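Local coordinates for glycosyl hydrolases family 31 family protein (Aspergillus niger, PDB 6DRU) that hydrolyses xyloglucan oligosaccharides, liberating alpha-xylose from their non-reducing terminal glucose as an alpha-xylosidase of glycoside hydrolase family 31, at residues A[249-253]-A[589-593]; A[584-588]-A[698-702]. The contacts are given in a common frame with arbitrary orientation. Numbering follows the deposited sequence.

From the N terminus the chain first reaches 249-253, which leads into the strand 252-254 of the TIM barrel, and contact 1 closes a loop of 335 residues when helix 582-594 returns to that strand at 589-593. Immediately before it on the same helix, 584-588 opens contact 2, whose loop of 109 residues ends at 698-702 in the C-terminal region. Because 584-588 comes before 589-593 and 698-702 after it, the segments alternate and the two loops cross rather than nest. The contact centres lie 13 Å apart. Helix 582-594 is thus tied to the barrel strand through contact 1 and to the C-terminal beta domain through contact 2.

Contact 1: A[249-253]-A[589-593]; sequences SLGYI and IHLRY
At the entry to a TIM-barrel strand, 249-253 meets helix 582-594, a strand-helix contact within the barrel domain, burying 320 Å² in total. A 3-10 turn holds Ser-249 and Leu-250, Gly-251 is extended (phi/psi -92/-148), and the chain then runs into strand 252-254. The nearest CA pairs are Gly-251 with Tyr-593 at 5.9 Å and Tyr-252 with Ile-589 at 6.3 Å. One water donates to Ser-249 O (2.8 Å) and Gly-251 O (2.7 Å) and accepts, weakly, from Arg-592 NH2 (2.9 Å). Leu-250 O accepts from Arg-592 NE at 2.8 Å; a second water donates to Leu-250 O (2.5 Å) and Arg-592 O (2.7 Å). The t, p, t chi1-chi3 arginine reaches on to the carbonyls of Thr-549, Leu-551 and Pro-552. Gly-251 CA lies 3.6 Å from Tyr-593 CE1, so close that a CB here would clash with that ring. Tyr-252 N donates to Tyr-593 OH at 3.2 Å, nearly linear at 172°; that hydroxyl also bonds Ser-280, whereas Tyr-252 OH bonds Gln-254. The Tyr-252 ring (chi1 t) turns one face to the helix: Ile-589 CD1 makes a CH-pi contact 3.6 Å from its centroid, 7° off the normal.

Contact 2: A[584-588]-A[698-702]; sequences IIVSY and LQHIP
Segment 584-588 is regular helix, with phi/psi averaging about -68/-38, whereas 698-702 is an irregular loop between strands 690-695 and 703-705. Leu-698 and Gln-699 have helix-like torsions (-68/-25 and -87/-8), then His-700 and Ile-701 extend (-117/130 and -102/129). The backbones come closest at Ile-584 and Gln-699, with 5.8 Å between their CA atoms, and 245 Å² is buried in total. Two helix residues four apart, Ile-584 and Tyr-588, direct their CA-to-CB bonds toward the loop and make the contact. Ile-584, in the m,t rotamer, places CD1 3.7 Å from Gln-699 CG and 4.2 Å from Leu-698 CD2; Ile-584 and Leu-698 both also touch Val-542 of helix 535-548. Tyr-588, with chi1 at -80° (m), sends its hydroxyl to the bend in the loop, where OH donates to Gln-699 O at 2.6 Å. Ile-701 N lies 3.0 Å from the same Tyr-588 OH, and Tyr-588 CE1 packs 3.7 Å from CG2 of Ile-701 (t,t rotamer). On the helix itself, Ser-587 OG donates to Ile-584 O at 2.6 Å. Trp-681, which also touches Tyr-588, stacks on the ring of His-700 and donates from NE1 to Ile-701 O. With a helix of the TIM-barrel domain on one side and a loop of the C-terminal domain on the other, this is an interdomain contact of a multidomain GH31 glycosidase, in which a beta-sheet domain follows the barrel.

Contact 1: A[249-253]-A[589-593]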
ATOM      1  N   SER A 249      48.878  10.085  -2.771  1.00 62.45           N
ATOM      2  CA  SER A 249      47.892   9.143  -3.288  1.00 64.22           C
ATOM      3  C   SER A 249      48.127   8.772  -4.747  1.00 65.79           C
ATOM      4  O   SER A 249      47.520   7.809  -5.227  1.00 62.14           O
ATOM      5  CB  SER A 249      46.484   9.719  -3.123  1.00 64.92           C
ATOM      6  OG  SER A 249      46.335  10.923  -3.855  1.00 72.98           O
ATOM      7  N   LEU A 250      48.984   9.500  -5.461  1.00 61.74           N
ATOM      8  CA  LEU A 250      49.253   9.204  -6.862  1.00 68.04           C
ATOM      9  C   LEU A 250      50.315   8.128  -7.053  1.00 68.98           C
ATOM     10  O   LEU A 250      50.651   7.808  -8.199  1.00 58.77           O
ATOM     11  CB  LEU A 250      49.677  10.482  -7.591  1.00 68.81           C
ATOM     12  CG  LEU A 250      48.690  11.648  -7.529  1.00 63.63           C
ATOM     13  CD1 LEU A 250      49.271  12.879  -8.210  1.00 55.70           C
ATOM     14  CD2 LEU A 250      47.364  11.254  -8.161  1.00 64.54           C
ATOM     15  N   GLY A 251      50.838   7.561  -5.975  1.00 62.15           N
ATOM     16  CA  GLY A 251      51.888   6.565  -6.045  1.00 57.98           C
ATOM     17  C   GLY A 251      51.361   5.149  -6.090  1.00 61.56           C
ATOM     18  O   GLY A 251      50.288   4.873  -6.635  1.00 65.68           O
ATOM     19  N   TYR A 252      52.134   4.236  -5.509  1.00 61.02           N
ATOM     20  CA  TYR A 252      51.787   2.822  -5.480  1.00 64.25           C
ATOM     21  C   TYR A 252      51.059   2.493  -4.184  1.00 63.06           C
ATOM     22  O   TYR A 252      51.563   2.772  -3.093  1.00 68.77           O
ATOM     23  CB  TYR A 252      53.045   1.966  -5.621  1.00 50.37           C
ATOM     24  CG  TYR A 252      52.804   0.479  -5.510  1.00 49.59           C
ATOM     25  CD1 TYR A 252      52.197  -0.227  -6.540  1.00 43.48           C
ATOM     26  CD2 TYR A 252      53.201  -0.222  -4.379  1.00 55.56           C
ATOM     27  CE1 TYR A 252      51.980  -1.589  -6.442  1.00 43.34           C
ATOM     28  CE2 TYR A 252      52.991  -1.584  -4.272  1.00 55.01           C
ATOM     29  CZ  TYR A 252      52.381  -2.263  -5.304  1.00 55.77           C
ATOM     30  OH  TYR A 252      52.172  -3.619  -5.197  1.00 54.68           O
ATOM     31  N   ILE A 253      49.876   1.900  -4.310  1.00 51.19           N
ATOM     32  CA  ILE A 253      49.019   1.587  -3.173  1.00 58.83           C
ATOM     33  C   ILE A 253      49.019   0.076  -2.986  1.00 60.80           C
ATOM     34  O   ILE A 253      48.507  -0.669  -3.831  1.00 55.13           O
ATOM     35  CB  ILE A 253      47.598   2.129  -3.367  1.00 60.45           C
ATOM     36  CG1 ILE A 253      47.624   3.656  -3.458  1.00 52.37           C
ATOM     37  CG2 ILE A 253      46.693   1.674  -2.233  1.00 53.15           C
ATOM     38  CD1 ILE A 253      46.377   4.253  -4.061  1.00 47.89           C
ATOM     39  N   ILE A 589      55.976   0.019 -11.052  1.00 55.20           N
ATOM     40  CA  ILE A 589      55.902   0.857  -9.857  1.00 56.69           C
ATOM     41  C   ILE A 589      56.754   2.107 -10.038  1.00 58.67           C
ATOM     42  O   ILE A 589      56.327   3.222  -9.713  1.00 58.30           O
ATOM     43  CB  ILE A 589      56.325   0.056  -8.612  1.00 54.93           C
ATOM     44  CG1 ILE A 589      55.292  -1.027  -8.298  1.00 54.29           C
ATOM     45  CG2 ILE A 589      56.510   0.981  -7.417  1.00 50.71           C
ATOM     46  CD1 ILE A 589      55.638  -1.870  -7.090  1.00 53.14           C
ATOM     47  N   HIS A 590      57.971   1.943 -10.561  1.00 67.27           N
ATOM     48  CA  HIS A 590      58.828   3.096 -10.818  1.00 72.51           C
ATOM     49  C   HIS A 590      58.259   3.979 -11.924  1.00 70.71           C
ATOM     50  O   HIS A 590      58.322   5.211 -11.834  1.00 73.01           O
ATOM     51  CB  HIS A 590      60.237   2.629 -11.175  1.00 64.66           C
ATOM     52  CG  HIS A 590      61.070   2.262  -9.987  1.00 70.41           C
ATOM     53  ND1 HIS A 590      61.470   0.968  -9.729  1.00 67.61           N
ATOM     54  CD2 HIS A 590      61.583   3.020  -8.990  1.00 73.11           C
ATOM     55  CE1 HIS A 590      62.192   0.945  -8.623  1.00 79.89           C
ATOM     56  NE2 HIS A 590      62.276   2.177  -8.154  1.00 80.10           N
ATOM     57  N   LEU A 591      57.707   3.369 -12.977  1.00 60.78           N
ATOM     58  CA  LEU A 591      57.089   4.149 -14.046  1.00 64.28           C
ATOM     59  C   LEU A 591      55.930   4.985 -13.517  1.00 68.86           C
ATOM     60  O   LEU A 591      55.713   6.117 -13.966  1.00 65.40           O
ATOM     61  CB  LEU A 591      56.616   3.225 -15.167  1.00 57.66           C
ATOM     62  CG  LEU A 591      55.832   3.882 -16.306  1.00 58.21           C
ATOM     63  CD1 LEU A 591      56.678   4.941 -16.999  1.00 42.64           C
ATOM     64  CD2 LEU A 591      55.344   2.838 -17.302  1.00 55.29           C
ATOM     65  N   ARG A 592      55.172   4.438 -12.563  1.00 64.77           N
ATOM     66  CA  ARG A 592      54.071   5.182 -11.961  1.00 63.47           C
ATOM     67  C   ARG A 592      54.572   6.462 -11.305  1.00 68.44           C
ATOM     68  O   ARG A 592      53.992   7.538 -11.491  1.00 66.54           O
ATOM     69  CB  ARG A 592      53.343   4.300 -10.945  1.00 62.39           C
ATOM     70  CG  ARG A 592      52.249   5.005 -10.161  1.00 56.82           C
ATOM     71  CD  ARG A 592      51.043   5.298 -11.035  1.00 60.28           C
ATOM     72  NE  ARG A 592      50.004   6.017 -10.305  1.00 60.85           N
ATOM     73  CZ  ARG A 592      48.808   6.313 -10.805  1.00 62.61           C
ATOM     74  NH1 ARG A 592      48.497   5.954 -12.044  1.00 55.16           N
ATOM     75  NH2 ARG A 592      47.924   6.970 -10.068  1.00 64.01           N
ATOM     76  N   TYR A 593      55.658   6.365 -10.532  1.00 67.48           N
ATOM     77  CA  TYR A 593      56.229   7.559  -9.918  1.00 66.16           C
ATOM     78  C   TYR A 593      56.854   8.481 -10.955  1.00 66.12           C
ATOM     79  O   TYR A 593      56.912   9.697 -10.744  1.00 71.84           O
ATOM     80  CB  TYR A 593      57.262   7.170  -8.860  1.00 54.78           C
ATOM     81  CG  TYR A 593      56.654   6.563  -7.619  1.00 64.00           C
ATOM     82  CD1 TYR A 593      56.024   7.360  -6.674  1.00 56.41           C
ATOM     83  CD2 TYR A 593      56.706   5.194  -7.392  1.00 64.16           C
ATOM     84  CE1 TYR A 593      55.462   6.814  -5.538  1.00 56.62           C
ATOM     85  CE2 TYR A 593      56.146   4.637  -6.258  1.00 66.38           C
ATOM     86  CZ  TYR A 593      55.526   5.453  -5.334  1.00 69.48           C
ATOM     87  OH  TYR A 593      54.965   4.910  -4.200  1.00 67.41           O
TER
HETATM   88  O   HOH W   1      47.962   5.993  -7.337  1.00 60.82           O
HETATM   89  O   HOH W   2      52.748   8.516  -9.271  1.00 64.09           O

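Contact 2: A[584-588]-A[698-702]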
ATOM      1  N   ILE A 584      59.546  -7.069 -13.418  1.00 57.63           N
ATOM      2  CA  ILE A 584      58.488  -6.500 -14.247  1.00 60.41           C
ATOM      3  C   ILE A 584      57.543  -5.657 -13.398  1.00 68.77           C
ATOM      4  O   ILE A 584      57.168  -4.540 -13.778  1.00 64.48           O
ATOM      5  CB  ILE A 584      57.727  -7.612 -14.992  1.00 56.46           C
ATOM      6  CG1 ILE A 584      58.703  -8.565 -15.680  1.00 54.99           C
ATOM      7  CG2 ILE A 584      56.775  -7.013 -16.010  1.00 64.26           C
ATOM      8  CD1 ILE A 584      58.018  -9.671 -16.453  1.00 63.67           C
ATOM      9  N   ILE A 585      57.140  -6.182 -12.240  1.00 61.38           N
ATOM     10  CA  ILE A 585      56.201  -5.468 -11.380  1.00 59.14           C
ATOM     11  C   ILE A 585      56.835  -4.197 -10.828  1.00 71.05           C
ATOM     12  O   ILE A 585      56.196  -3.139 -10.779  1.00 66.71           O
ATOM     13  CB  ILE A 585      55.708  -6.393 -10.253  1.00 61.47           C
ATOM     14  CG1 ILE A 585      55.054  -7.647 -10.841  1.00 59.58           C
ATOM     15  CG2 ILE A 585      54.728  -5.657  -9.352  1.00 57.71           C
ATOM     16  CD1 ILE A 585      54.707  -8.697  -9.809  1.00 50.52           C
ATOM     17  N   VAL A 586      58.098  -4.279 -10.401  1.00 72.17           N
ATOM     18  CA  VAL A 586      58.767  -3.121  -9.817  1.00 67.33           C
ATOM     19  C   VAL A 586      59.019  -2.045 -10.869  1.00 61.36           C
ATOM     20  O   VAL A 586      59.030  -0.849 -10.555  1.00 66.81           O
ATOM     21  CB  VAL A 586      60.068  -3.564  -9.120  1.00 51.36           C
ATOM     22  CG1 VAL A 586      60.824  -2.365  -8.570  1.00 56.92           C
ATOM     23  CG2 VAL A 586      59.755  -4.545  -7.999  1.00 53.76           C
ATOM     24  N   SER A 587      59.205  -2.441 -12.132  1.00 59.53           N
ATOM     25  CA  SER A 587      59.409  -1.453 -13.187  1.00 65.08           C
ATOM     26  C   SER A 587      58.180  -0.572 -13.363  1.00 65.09           C
ATOM     27  O   SER A 587      58.299   0.649 -13.521  1.00 67.22           O
ATOM     28  CB  SER A 587      59.756  -2.150 -14.502  1.00 69.83           C
ATOM     29  OG  SER A 587      58.618  -2.786 -15.061  1.00 73.85           O
ATOM     30  N   TYR A 588      56.987  -1.171 -13.332  1.00 64.74           N
ATOM     31  CA  TYR A 588      55.767  -0.382 -13.458  1.00 57.74           C
ATOM     32  C   TYR A 588      55.515   0.469 -12.222  1.00 62.20           C
ATOM     33  O   TYR A 588      54.898   1.535 -12.323  1.00 65.44           O
ATOM     34  CB  TYR A 588      54.579  -1.300 -13.742  1.00 54.39           C
ATOM     35  CG  TYR A 588      54.492  -1.724 -15.190  1.00 62.76           C
ATOM     36  CD1 TYR A 588      54.036  -0.842 -16.162  1.00 72.30           C
ATOM     37  CD2 TYR A 588      54.877  -2.997 -15.589  1.00 58.90           C
ATOM     38  CE1 TYR A 588      53.958  -1.218 -17.490  1.00 62.21           C
ATOM     39  CE2 TYR A 588      54.802  -3.382 -16.915  1.00 62.64           C
ATOM     40  CZ  TYR A 588      54.342  -2.489 -17.860  1.00 62.24           C
ATOM     41  OH  TYR A 588      54.263  -2.866 -19.180  1.00 71.35           O
ATOM     42  N   LEU A 698      55.160  -9.796 -22.325  1.00 71.35           N
ATOM     43  CA  LEU A 698      54.478  -9.752 -21.037  1.00 65.32           C
ATOM     44  C   LEU A 698      54.869  -8.526 -20.221  1.00 68.37           C
ATOM     45  O   LEU A 698      54.072  -8.063 -19.397  1.00 80.69           O
ATOM     46  CB  LEU A 698      54.759 -11.034 -20.246  1.00 61.36           C
ATOM     47  CG  LEU A 698      54.415 -11.055 -18.756  1.00 70.86           C
ATOM     48  CD1 LEU A 698      52.909 -11.090 -18.568  1.00 70.18           C
ATOM     49  CD2 LEU A 698      55.067 -12.242 -18.069  1.00 58.15           C
ATOM     50  N   GLN A 699      56.052  -7.965 -20.460  1.00 62.95           N
ATOM     51  CA  GLN A 699      56.527  -6.816 -19.705  1.00 71.92           C
ATOM     52  C   GLN A 699      56.068  -5.484 -20.285  1.00 75.36           C
ATOM     53  O   GLN A 699      56.290  -4.446 -19.651  1.00 80.85           O
ATOM     54  CB  GLN A 699      58.058  -6.823 -19.629  1.00 70.78           C
ATOM     55  CG  GLN A 699      58.693  -8.200 -19.750  1.00 85.47           C
ATOM     56  CD  GLN A 699      58.899  -8.624 -21.191  1.00 76.31           C
ATOM     57  OE1 GLN A 699      59.034  -7.785 -22.080  1.00 80.17           O
ATOM     58  NE2 GLN A 699      58.923  -9.931 -21.427  1.00 75.43           N
ATOM     59  N   HIS A 700      55.451  -5.482 -21.463  1.00 70.24           N
ATOM     60  CA  HIS A 700      55.050  -4.257 -22.142  1.00 74.97           C
ATOM     61  C   HIS A 700      53.536  -4.216 -22.292  1.00 76.90           C
ATOM     62  O   HIS A 700      52.928  -5.183 -22.761  1.00 76.91           O
ATOM     63  CB  HIS A 700      55.723  -4.149 -23.514  1.00 69.08           C
ATOM     64  CG  HIS A 700      57.207  -3.966 -23.446  1.00 74.27           C
ATOM     65  ND1 HIS A 700      57.853  -3.540 -22.305  1.00 78.08           N
ATOM     66  CD2 HIS A 700      58.174  -4.158 -24.375  1.00 77.42           C
ATOM     67  CE1 HIS A 700      59.152  -3.473 -22.536  1.00 66.58           C
ATOM     68  NE2 HIS A 700      59.373  -3.845 -23.784  1.00 86.66           N
ATOM     69  N   ILE A 701      52.935  -3.105 -21.893  1.00 66.19           N
ATOM     70  CA  ILE A 701      51.509  -2.855 -22.095  1.00 61.14           C
ATOM     71  C   ILE A 701      51.354  -1.901 -23.273  1.00 57.14           C
ATOM     72  O   ILE A 701      52.030  -0.862 -23.304  1.00 60.68           O
ATOM     73  CB  ILE A 701      50.838  -2.283 -20.830  1.00 61.21           C
ATOM     74  CG1 ILE A 701      49.369  -1.964 -21.112  1.00 58.55           C
ATOM     75  CG2 ILE A 701      51.594  -1.068 -20.292  1.00 54.28           C
ATOM     76  CD1 ILE A 701      48.616  -1.473 -19.914  1.00 75.35           C
ATOM     77  N   PRO A 702      50.509  -2.215 -24.257  1.00 59.28           N
ATOM     78  CA  PRO A 702      50.390  -1.347 -25.438  1.00 58.13           C
ATOM     79  C   PRO A 702      49.968   0.073 -25.093  1.00 59.99           C
ATOM     80  O   PRO A 702      48.835   0.314 -24.666  1.00 69.27           O
ATOM     81  CB  PRO A 702      49.332  -2.061 -26.289  1.00 57.65           C
ATOM     82  CG  PRO A 702      49.418  -3.493 -25.868  1.00 69.37           C
ATOM     83  CD  PRO A 702      49.736  -3.460 -24.402  1.00 65.24           C
TER